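Local atomic coordinates of superoxide dismutase [Mn/Fe] (PDB entry 3AK2), a protein that catalyses the dismutation of superoxide to dioxygen and hydrogen peroxide, and is cambialistic, working with either manganese or iron at its single metal site. Residues 70-79 / 146-154; 162-170 / 179-190. One frame throughout, in Å; residues are numbered along the deposited sequence.

Interaction 1. Residues 70-79 / 146-154. With MN (manganese (II) ion), chain E; EDO (1,2-ethanediol), chain F.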
loop_
_atom_site.group_PDB
_atom_site.type_symbol
_atom_site.label_atom_id
_atom_site.label_comp_id
_atom_site.label_asym_id
_atom_site.label_seq_id
_atom_site.Cartn_x
_atom_site.Cartn_y
_atom_site.Cartn_z
ATOM N N SER A 70 3.157 -0.625 13.264
ATOM C CA SER A 70 1.919 -1.018 12.614
ATOM C C SER A 70 1.987 -2.451 12.103
ATOM O O SER A 70 1.126 -3.273 12.417
ATOM C CB SER A 70 1.617 -0.070 11.456
ATOM O OG SER A 70 0.587 -0.591 10.635
ATOM N N PHE A 71 3.013 -2.758 11.313
ATOM C CA PHE A 71 3.113 -4.082 10.713
ATOM C C PHE A 71 3.235 -5.181 11.760
ATOM O O PHE A 71 2.543 -6.204 11.685
ATOM C CB PHE A 71 4.304 -4.137 9.760
ATOM C CG PHE A 71 4.575 -5.508 9.202
ATOM C CD1 PHE A 71 3.842 -5.995 8.123
ATOM C CD2 PHE A 71 5.562 -6.313 9.756
ATOM C CE1 PHE A 71 4.099 -7.269 7.608
ATOM C CE2 PHE A 71 5.823 -7.587 9.248
ATOM C CZ PHE A 71 5.089 -8.061 8.177
ATOM N N ASN A 72 4.117 -4.976 12.730
ATOM C CA ASN A 72 4.409 -6.026 13.690
ATOM C C ASN A 72 3.331 -6.185 14.747
ATOM O O ASN A 72 2.972 -7.317 15.099
ATOM C CB ASN A 72 5.789 -5.826 14.299
ATOM C CG ASN A 72 6.889 -6.102 13.308
ATOM O OD1 ASN A 72 7.165 -7.254 12.975
ATOM N ND2 ASN A 72 7.519 -5.039 12.811
ATOM N N TYR A 73 2.785 -5.072 15.231
ATOM C CA TYR A 73 1.633 -5.150 16.118
ATOM C C TYR A 73 0.482 -5.877 15.420
ATOM O O TYR A 73 -0.131 -6.786 15.988
ATOM C CB TYR A 73 1.170 -3.768 16.584
ATOM C CG TYR A 73 -0.084 -3.851 17.428
ATOM C CD1 TYR A 73 -0.010 -3.989 18.813
ATOM C CD2 TYR A 73 -1.344 -3.833 16.831
ATOM C CE1 TYR A 73 -1.172 -4.086 19.586
ATOM C CE2 TYR A 73 -2.499 -3.941 17.589
ATOM C CZ TYR A 73 -2.412 -4.066 18.961
ATOM O OH TYR A 73 -3.586 -4.153 19.694
ATOM N N ALA A 74 0.195 -5.481 14.185
ATOM C CA ALA A 74 -0.851 -6.138 13.422
ATOM C C ALA A 74 -0.573 -7.637 13.276
ATOM O O ALA A 74 -1.470 -8.455 13.454
ATOM C CB ALA A 74 -1.012 -5.484 12.076
ATOM N N GLY A 75 0.663 -8.008 12.946
ATOM C CA GLY A 75 1.006 -9.421 12.831
ATOM C C GLY A 75 0.739 -10.141 14.137
ATOM O O GLY A 75 0.180 -11.241 14.163
ATOM N N HIS A 76 1.123 -9.509 15.236
ATOM C CA HIS A 76 0.916 -10.090 16.546
ATOM C C HIS A 76 -0.569 -10.324 16.847
ATOM O O HIS A 76 -0.974 -11.450 17.146
ATOM C CB HIS A 76 1.583 -9.216 17.610
ATOM C CG HIS A 76 1.335 -9.672 19.010
ATOM N ND1 HIS A 76 1.359 -11.000 19.380
ATOM C CD2 HIS A 76 1.069 -8.970 20.137
ATOM C CE1 HIS A 76 1.115 -11.096 20.674
ATOM N NE2 HIS A 76 0.941 -9.879 21.157
ATOM N N ILE A 77 -1.390 -9.284 16.759
ATOM C CA ILE A 77 -2.799 -9.463 17.097
ATOM C C ILE A 77 -3.525 -10.422 16.145
ATOM O O ILE A 77 -4.345 -11.223 16.586
ATOM C CB ILE A 77 -3.540 -8.122 17.266
ATOM C CG1 ILE A 77 -4.845 -8.357 18.036
ATOM C CG2 ILE A 77 -3.736 -7.405 15.920
ATOM C CD1 ILE A 77 -5.540 -7.095 18.461
ATOM N N MET A 78 -3.204 -10.367 14.854
ATOM C CA MET A 78 -3.854 -11.254 13.891
ATOM C C MET A 78 -3.542 -12.720 14.180
ATOM O O MET A 78 -4.441 -13.559 14.145
ATOM C CB MET A 78 -3.505 -10.889 12.442
ATOM C CG MET A 78 -3.964 -9.495 12.003
ATOM S SD MET A 78 -5.759 -9.273 11.969
ATOM C CE MET A 78 -6.187 -10.210 10.491
ATOM N N HIS A 79 -2.285 -13.038 14.493
ATOM C CA HIS A 79 -1.943 -14.425 14.848
ATOM C C HIS A 79 -2.543 -14.835 16.189
ATOM O O HIS A 79 -2.940 -15.984 16.369
ATOM C CB HIS A 79 -0.430 -14.660 14.820
ATOM C CG HIS A 79 0.149 -14.658 13.441
ATOM N ND1 HIS A 79 0.457 -13.493 12.770
ATOM C CD2 HIS A 79 0.456 -15.671 12.595
ATOM C CE1 HIS A 79 0.931 -13.790 11.573
ATOM N NE2 HIS A 79 0.942 -15.104 11.440
ATOM N N GLN A 146 -10.785 -8.357 3.154
ATOM C CA GLN A 146 -9.411 -8.834 3.069
ATOM C C GLN A 146 -8.473 -7.866 3.762
ATOM O O GLN A 146 -8.729 -6.649 3.816
ATOM C CB GLN A 146 -8.950 -8.923 1.622
ATOM C CG GLN A 146 -9.700 -9.909 0.764
ATOM C CD GLN A 146 -9.273 -9.835 -0.684
ATOM O OE1 GLN A 146 -8.787 -8.803 -1.151
ATOM N NE2 GLN A 146 -9.460 -10.931 -1.411
ATOM N N VAL A 147 -7.368 -8.407 4.256
ATOM C CA VAL A 147 -6.255 -7.594 4.722
ATOM C C VAL A 147 -5.008 -8.054 3.969
ATOM O O VAL A 147 -4.763 -9.258 3.857
ATOM C CB VAL A 147 -6.065 -7.724 6.255
ATOM C CG1 VAL A 147 -4.794 -7.024 6.719
ATOM C CG2 VAL A 147 -7.285 -7.179 7.000
ATOM N N GLU A 148 -4.246 -7.106 3.428
ATOM C CA GLU A 148 -2.959 -7.406 2.794
ATOM C C GLU A 148 -1.841 -7.169 3.807
ATOM O O GLU A 148 -1.980 -6.326 4.698
ATOM C CB GLU A 148 -2.768 -6.569 1.525
ATOM C CG GLU A 148 -3.678 -7.024 0.385
ATOM C CD GLU A 148 -3.530 -6.219 -0.896
ATOM O OE1 GLU A 148 -4.483 -6.244 -1.702
ATOM O OE2 GLU A 148 -2.477 -5.566 -1.101
ATOM N N LYS A 149 -0.738 -7.908 3.681
ATOM C CA LYS A 149 0.250 -7.993 4.760
ATOM C C LYS A 149 -0.513 -8.253 6.062
ATOM O O LYS A 149 -1.312 -9.183 6.112
ATOM C CB LYS A 149 1.142 -6.743 4.835
ATOM C CG LYS A 149 2.054 -6.560 3.614
ATOM C CD LYS A 149 3.256 -5.648 3.886
ATOM C CE LYS A 149 2.874 -4.204 4.125
ATOM N NZ LYS A 149 4.128 -3.405 4.202
ATOM N N HIS A 150 -0.287 -7.436 7.090
ATOM C CA HIS A 150 -1.097 -7.489 8.310
ATOM C C HIS A 150 -1.888 -6.221 8.529
ATOM O O HIS A 150 -2.757 -6.173 9.402
ATOM C CB HIS A 150 -0.205 -7.696 9.523
ATOM C CG HIS A 150 0.590 -8.949 9.460
ATOM N ND1 HIS A 150 1.951 -8.991 9.676
ATOM C CD2 HIS A 150 0.207 -10.215 9.190
ATOM C CE1 HIS A 150 2.369 -10.238 9.542
ATOM N NE2 HIS A 150 1.331 -10.998 9.246
ATOM N N ASN A 151 -1.588 -5.198 7.734
ATOM C CA ASN A 151 -1.903 -3.818 8.098
ATOM C C ASN A 151 -2.204 -2.971 6.876
ATOM O O ASN A 151 -1.918 -1.781 6.860
ATOM C CB ASN A 151 -0.727 -3.207 8.874
ATOM C CG ASN A 151 0.546 -3.130 8.042
ATOM O OD1 ASN A 151 0.765 -3.933 7.126
ATOM N ND2 ASN A 151 1.396 -2.170 8.366
ATOM N N VAL A 152 -2.757 -3.594 5.840
ATOM C CA VAL A 152 -3.182 -2.885 4.642
ATOM C C VAL A 152 -4.599 -3.359 4.347
ATOM O O VAL A 152 -4.867 -4.564 4.323
ATOM C CB VAL A 152 -2.233 -3.152 3.444
ATOM C CG1 VAL A 152 -2.712 -2.428 2.180
ATOM C CG2 VAL A 152 -0.792 -2.740 3.785
ATOM N N LEU A 153 -5.500 -2.400 4.151
ATOM C CA LEU A 153 -6.949 -2.625 3.962
ATOM C C LEU A 153 -7.708 -2.840 5.262
ATOM O O LEU A 153 -8.939 -2.794 5.262
ATOM C CB LEU A 153 -7.273 -3.766 2.982
ATOM C CG LEU A 153 -6.615 -3.747 1.601
ATOM C CD1 LEU A 153 -7.064 -4.952 0.783
ATOM C CD2 LEU A 153 -6.891 -2.453 0.854
ATOM N N MET A 154 -7.010 -3.083 6.366
ATOM C CA MET A 154 -7.697 -3.117 7.651
ATOM C C MET A 154 -8.188 -1.714 7.993
ATOM O O MET A 154 -7.553 -0.718 7.640
ATOM C CB MET A 154 -6.814 -3.689 8.763
ATOM C CG MET A 154 -7.571 -3.944 10.070
ATOM S SD MET A 154 -9.070 -4.931 9.822
ATOM C CE MET A 154 -9.860 -4.776 11.426
HETATM MN MN MN E . 1.211 -16.022 9.451
HETATM C C1 EDO F . 2.048 -4.405 -0.097
HETATM O O1 EDO F . 3.056 -4.982 0.740
HETATM C C2 EDO F . 0.675 -4.737 0.469
HETATM O O2 EDO F . 0.172 -5.901 -0.195
HETATM O O HOH W 1 0.841 -14.187 8.455
#
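At the metal site of this iron/manganese superoxide dismutase, where the alpha-hairpin and C-terminal domains meet, His150, just past strand 141-148, packs against helix 62-82. His150 CG stands anti to its carbonyl carbon (chi1 -60°), which lays the imidazole over Gly75: Gly75 CA makes a CH-pi contact over the ring face, 3.5 Å from the centroid, the absence of a side chain letting the ring come this close. The ring of Phe71 meets the imidazole obliquely, planes at 38°, with His150 ND1 over its face; a weak bond, 3.5 Å long, runs from His150 ND1 to Phe71 O. His150 NE2 lies at the edge of the His79 ring near CE1, and makes a weak 3.3 Å hydrogen bond with the oxygen of the manganese-bound water. His79 ND1 donates to Gly75 O, while His79 NE2 binds the metal. An alanine in place of His150 would probably leave the metal-bound water without this neighbour and a gap over Gly75 CA and beside the Phe71 ring. Toward the N-terminal side of the helix segment, Ser70 OG, which also bonds Leu153 O of the second subunit, lies in the amide plane of Asn151 and receives a nearly straight bond from Asn151 ND2, 2.9 Å and 170° at the hydrogen.

Interaction 2. Residues 162-170 / 179-190. With MN (manganese (II) ion), chain E.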
loop_
_atom_site.group_PDB
_atom_site.type_symbol
_atom_site.label_atom_id
_atom_site.label_comp_id
_atom_site.label_asym_id
_atom_site.label_seq_id
_atom_site.Cartn_x
_atom_site.Cartn_y
_atom_site.Cartn_z
ATOM N N LEU A 162 -13.157 -13.934 13.213
ATOM C CA LEU A 162 -12.635 -15.122 12.552
ATOM C C LEU A 162 -11.702 -14.691 11.431
ATOM O O LEU A 162 -12.086 -13.913 10.560
ATOM C CB LEU A 162 -13.770 -15.993 11.999
ATOM C CG LEU A 162 -13.337 -17.222 11.189
ATOM C CD1 LEU A 162 -12.508 -18.205 12.016
ATOM C CD2 LEU A 162 -14.549 -17.923 10.606
ATOM N N VAL A 163 -10.476 -15.205 11.460
ATOM C CA VAL A 163 -9.472 -14.846 10.462
ATOM C C VAL A 163 -8.821 -16.097 9.890
ATOM O O VAL A 163 -8.663 -17.102 10.595
ATOM C CB VAL A 163 -8.373 -13.878 11.028
ATOM C CG1 VAL A 163 -8.999 -12.617 11.628
ATOM C CG2 VAL A 163 -7.481 -14.572 12.051
ATOM N N ILE A 164 -8.466 -16.039 8.611
ATOM C CA ILE A 164 -7.646 -17.076 7.994
ATOM C C ILE A 164 -6.385 -16.435 7.429
ATOM O O ILE A 164 -6.449 -15.458 6.681
ATOM C CB ILE A 164 -8.395 -17.904 6.909
ATOM C CG1 ILE A 164 -7.484 -19.021 6.375
ATOM C CG2 ILE A 164 -8.904 -17.006 5.788
ATOM C CD1 ILE A 164 -8.090 -19.901 5.281
ATOM N N ASP A 165 -5.244 -16.991 7.805
ATOM C CA ASP A 165 -3.953 -16.533 7.324
ATOM C C ASP A 165 -3.701 -17.144 5.954
ATOM O O ASP A 165 -3.670 -18.376 5.821
ATOM C CB ASP A 165 -2.879 -16.989 8.307
ATOM C CG ASP A 165 -1.524 -16.363 8.050
ATOM O OD1 ASP A 165 -1.355 -15.585 7.082
ATOM O OD2 ASP A 165 -0.625 -16.657 8.852
ATOM N N VAL A 166 -3.553 -16.299 4.934
ATOM C CA VAL A 166 -3.164 -16.771 3.605
ATOM C C VAL A 166 -1.800 -16.243 3.157
ATOM O O VAL A 166 -1.500 -16.205 1.961
ATOM C CB VAL A 166 -4.258 -16.545 2.524
ATOM C CG1 VAL A 166 -5.468 -17.439 2.789
ATOM C CG2 VAL A 166 -4.670 -15.083 2.444
ATOM N N TRP A 167 -0.963 -15.853 4.117
ATOM C CA TRP A 167 0.455 -15.710 3.816
ATOM C C TRP A 167 0.946 -17.060 3.317
ATOM O O TRP A 167 0.444 -18.102 3.742
ATOM C CB TRP A 167 1.246 -15.321 5.052
ATOM C CG TRP A 167 1.156 -13.872 5.420
ATOM C CD1 TRP A 167 0.027 -13.171 5.749
ATOM C CD2 TRP A 167 2.245 -12.954 5.523
ATOM N NE1 TRP A 167 0.350 -11.870 6.041
ATOM C CE2 TRP A 167 1.706 -11.709 5.920
ATOM C CE3 TRP A 167 3.628 -13.058 5.319
ATOM C CZ2 TRP A 167 2.502 -10.573 6.108
ATOM C CZ3 TRP A 167 4.418 -11.935 5.509
ATOM C CH2 TRP A 167 3.852 -10.707 5.902
ATOM N N GLU A 168 1.926 -17.046 2.423
ATOM C CA GLU A 168 2.419 -18.295 1.849
ATOM C C GLU A 168 2.969 -19.238 2.920
ATOM O O GLU A 168 2.773 -20.451 2.830
ATOM C CB GLU A 168 3.428 -18.013 0.736
ATOM C CG GLU A 168 2.782 -17.292 -0.449
ATOM C CD GLU A 168 3.733 -16.983 -1.585
ATOM O OE1 GLU A 168 4.880 -16.561 -1.325
ATOM O OE2 GLU A 168 3.310 -17.139 -2.751
ATOM N N HIS A 169 3.611 -18.686 3.948
ATOM C CA HIS A 169 4.146 -19.510 5.035
ATOM C C HIS A 169 3.086 -20.310 5.790
ATOM O O HIS A 169 3.420 -21.258 6.499
ATOM C CB HIS A 169 5.005 -18.697 6.018
ATOM C CG HIS A 169 4.248 -17.676 6.817
ATOM N ND1 HIS A 169 4.512 -16.326 6.726
ATOM C CD2 HIS A 169 3.269 -17.801 7.748
ATOM C CE1 HIS A 169 3.719 -15.663 7.551
ATOM N NE2 HIS A 169 2.951 -16.535 8.182
ATOM N N ALA A 170 1.820 -19.920 5.664
ATOM C CA ALA A 170 0.741 -20.628 6.343
ATOM C C ALA A 170 0.384 -21.957 5.670
ATOM O O ALA A 170 -0.270 -22.803 6.281
ATOM C CB ALA A 170 -0.499 -19.732 6.473
ATOM N N ARG A 179 -3.174 -22.572 -2.779
ATOM C CA ARG A 179 -3.848 -21.881 -1.688
ATOM C C ARG A 179 -5.325 -22.273 -1.594
ATOM O O ARG A 179 -5.881 -22.356 -0.496
ATOM C CB ARG A 179 -3.725 -20.368 -1.870
ATOM C CG ARG A 179 -4.376 -19.569 -0.758
ATOM C CD ARG A 179 -4.542 -18.135 -1.171
ATOM N NE ARG A 179 -3.346 -17.354 -0.900
ATOM C CZ ARG A 179 -3.202 -16.073 -1.226
ATOM N NH1 ARG A 179 -4.172 -15.434 -1.868
ATOM N NH2 ARG A 179 -2.078 -15.443 -0.918
ATOM N N GLY A 180 -5.953 -22.508 -2.745
ATOM C CA GLY A 180 -7.369 -22.879 -2.793
ATOM C C GLY A 180 -7.678 -24.126 -1.981
ATOM O O GLY A 180 -8.645 -24.158 -1.212
ATOM N N SER A 181 -6.842 -25.149 -2.143
ATOM C CA SER A 181 -6.996 -26.390 -1.385
ATOM C C SER A 181 -6.776 -26.155 0.109
ATOM O O SER A 181 -7.491 -26.714 0.936
ATOM C CB SER A 181 -6.043 -27.465 -1.903
ATOM O OG SER A 181 -6.175 -28.660 -1.157
ATOM N N TYR A 182 -5.803 -25.311 0.449
ATOM C CA TYR A 182 -5.576 -24.939 1.843
ATOM C C TYR A 182 -6.815 -24.318 2.479
ATOM O O TYR A 182 -7.226 -24.727 3.565
ATOM C CB TYR A 182 -4.380 -23.994 1.963
ATOM C CG TYR A 182 -4.313 -23.200 3.251
ATOM C CD1 TYR A 182 -4.098 -23.829 4.478
ATOM C CD2 TYR A 182 -4.435 -21.812 3.233
ATOM C CE1 TYR A 182 -4.026 -23.095 5.660
ATOM C CE2 TYR A 182 -4.359 -21.066 4.408
ATOM C CZ TYR A 182 -4.148 -21.713 5.616
ATOM O OH TYR A 182 -4.064 -20.995 6.791
ATOM N N VAL A 183 -7.405 -23.336 1.795
ATOM C CA VAL A 183 -8.581 -22.630 2.307
ATOM C C VAL A 183 -9.754 -23.591 2.500
ATOM O O VAL A 183 -10.442 -23.543 3.521
ATOM C CB VAL A 183 -8.978 -21.454 1.381
ATOM C CG1 VAL A 183 -10.320 -20.847 1.790
ATOM C CG2 VAL A 183 -7.881 -20.388 1.368
ATOM N N GLU A 184 -9.967 -24.470 1.523
ATOM C CA GLU A 184 -11.033 -25.465 1.611
ATOM C C GLU A 184 -10.846 -26.390 2.816
ATOM O O GLU A 184 -11.801 -26.690 3.537
ATOM C CB GLU A 184 -11.128 -26.275 0.314
ATOM C CG GLU A 184 -11.675 -25.489 -0.882
ATOM C CD GLU A 184 -13.101 -24.996 -0.675
ATOM O OE1 GLU A 184 -13.916 -25.728 -0.072
ATOM O OE2 GLU A 184 -13.409 -23.874 -1.128
ATOM N N ASN A 185 -9.608 -26.819 3.033
ATOM C CA ASN A 185 -9.280 -27.702 4.148
ATOM C C ASN A 185 -9.349 -27.027 5.517
ATOM O O ASN A 185 -9.696 -27.663 6.513
ATOM C CB ASN A 185 -7.910 -28.343 3.934
ATOM C CG ASN A 185 -7.987 -29.599 3.097
ATOM O OD1 ASN A 185 -8.396 -30.652 3.583
ATOM N ND2 ASN A 185 -7.590 -29.499 1.833
ATOM N N TRP A 186 -9.039 -25.735 5.554
ATOM C CA TRP A 186 -9.031 -24.962 6.797
ATOM C C TRP A 186 -10.382 -24.973 7.521
ATOM O O TRP A 186 -10.430 -24.949 8.751
ATOM C CB TRP A 186 -8.562 -23.532 6.505
ATOM C CG TRP A 186 -8.733 -22.541 7.620
ATOM C CD1 TRP A 186 -7.872 -22.312 8.657
ATOM C CD2 TRP A 186 -9.817 -21.622 7.783
ATOM N NE1 TRP A 186 -8.362 -21.309 9.461
ATOM C CE2 TRP A 186 -9.554 -20.869 8.949
ATOM C CE3 TRP A 186 -10.988 -21.364 7.058
ATOM C CZ2 TRP A 186 -10.421 -19.871 9.405
ATOM C CZ3 TRP A 186 -11.847 -20.373 7.511
ATOM C CH2 TRP A 186 -11.556 -19.636 8.674
ATOM N N TRP A 187 -11.475 -25.042 6.763
ATOM C CA TRP A 187 -12.809 -25.103 7.364
ATOM C C TRP A 187 -12.967 -26.257 8.353
ATOM O O TRP A 187 -13.738 -26.158 9.304
ATOM C CB TRP A 187 -13.888 -25.188 6.285
ATOM C CG TRP A 187 -13.986 -23.935 5.488
ATOM C CD1 TRP A 187 -13.484 -23.717 4.238
ATOM C CD2 TRP A 187 -14.599 -22.709 5.895
ATOM N NE1 TRP A 187 -13.752 -22.429 3.837
ATOM C CE2 TRP A 187 -14.440 -21.790 4.834
ATOM C CE3 TRP A 187 -15.273 -22.297 7.054
ATOM C CZ2 TRP A 187 -14.929 -20.481 4.898
ATOM C CZ3 TRP A 187 -15.760 -20.996 7.115
ATOM C CH2 TRP A 187 -15.588 -20.105 6.039
ATOM N N ASN A 188 -12.213 -27.331 8.137
ATOM C CA ASN A 188 -12.293 -28.514 8.994
ATOM C C ASN A 188 -11.685 -28.341 10.382
ATOM O O ASN A 188 -11.853 -29.205 11.248
ATOM C CB ASN A 188 -11.672 -29.713 8.284
ATOM C CG ASN A 188 -12.416 -30.080 7.026
ATOM O OD1 ASN A 188 -13.580 -30.477 7.075
ATOM N ND2 ASN A 188 -11.753 -29.940 5.885
ATOM N N VAL A 189 -10.987 -27.224 10.597
ATOM C CA VAL A 189 -10.404 -26.929 11.909
ATOM C C VAL A 189 -10.906 -25.621 12.545
ATOM O O VAL A 189 -10.405 -25.207 13.587
ATOM C CB VAL A 189 -8.840 -26.958 11.892
ATOM C CG1 VAL A 189 -8.318 -28.345 11.513
ATOM C CG2 VAL A 189 -8.269 -25.882 10.963
ATOM N N VAL A 190 -11.904 -24.985 11.934
ATOM C CA VAL A 190 -12.460 -23.749 12.496
ATOM C C VAL A 190 -13.125 -24.019 13.844
ATOM O O VAL A 190 -13.962 -24.916 13.968
ATOM C CB VAL A 190 -13.461 -23.058 11.541
ATOM C CG1 VAL A 190 -14.163 -21.891 12.237
ATOM C CG2 VAL A 190 -12.750 -22.577 10.292
HETATM MN MN MN E . 1.211 -16.022 9.451
HETATM O O HOH W 2 -8.282 -19.556 11.948
HETATM O O HOH W 1 0.841 -14.187 8.455
HETATM O O HOH W 3 -1.955 -22.327 8.383
#
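With CG anti to the backbone N (chi1 169°), the indole of Trp186 swings from helix 179-186 toward strand 159-165, where Ile164, its own CG1 anti to N (chi1 -177°), reaches back to meet it. Ile164 lies over one face of the indole: Ile164 CG1 stands 3.7 Å from the centroid of the five-membered ring, almost on its normal, and Ile164 CD1 continues over the CG-CD2 side, 3.5 Å from Trp186 CD2. Val190 CG2 packs on the opposite face, so the indole is held between two aliphatic branches. Its rim is met by Leu162, whose CD1 approaches Trp186 CZ2. Trp186 NE1 donates to a water that in turn donates to Val163 O, giving the buried indole nitrogen a partner while tying helix to strand.

This is the packing of a helix on one face of the three-stranded antiparallel sheet in the C-terminal domain; the axes of strand 163-165 and helix 179-186 run at 144°, nearer antiparallel than parallel. Helix 111-123 adds to this apolar layer, Phe118 and Ala122 touching Ile164. Beyond Ile164 the strand leads into the metal site: Asp165 OD2 and His169 NE2 bind manganese, and Asp165 OD1 accepts from Trp167 N in an Asx turn. Tyr182 OH donates to Asp165 O, 2.8 Å away and in the carbonyl plane, and also receives a bond from a water shared with Ala170 O. Val166 CB sits over the guanidinium face of Arg179, the first residue of the helix, 3.6 Å from Arg179 NE, while NH1 of that arginine bonds Val125 O.

Both contacts are buried and converge on one metal ion, yet they illustrate different tasks. Interaction 1 joins the two domains, a helix of the alpha-hairpin meeting the loop after strand 141-148, through imidazole and aromatic groups and an amide-to-hydroxyl bond. Interaction 2 stays within the C-terminal domain, its largely aliphatic and indole packing, with one tyrosine-to-carbonyl bond, lying behind the strand that leads to two of the ligands. Together they supply three of the four protein ligands, His31 being the fourth. Trp167 bridges them directly: its ring stacks on His150, touches Phe71, and its NE1 probably bonds Lys149 O. The metal-bound water is common to both, and both reach the third subunit.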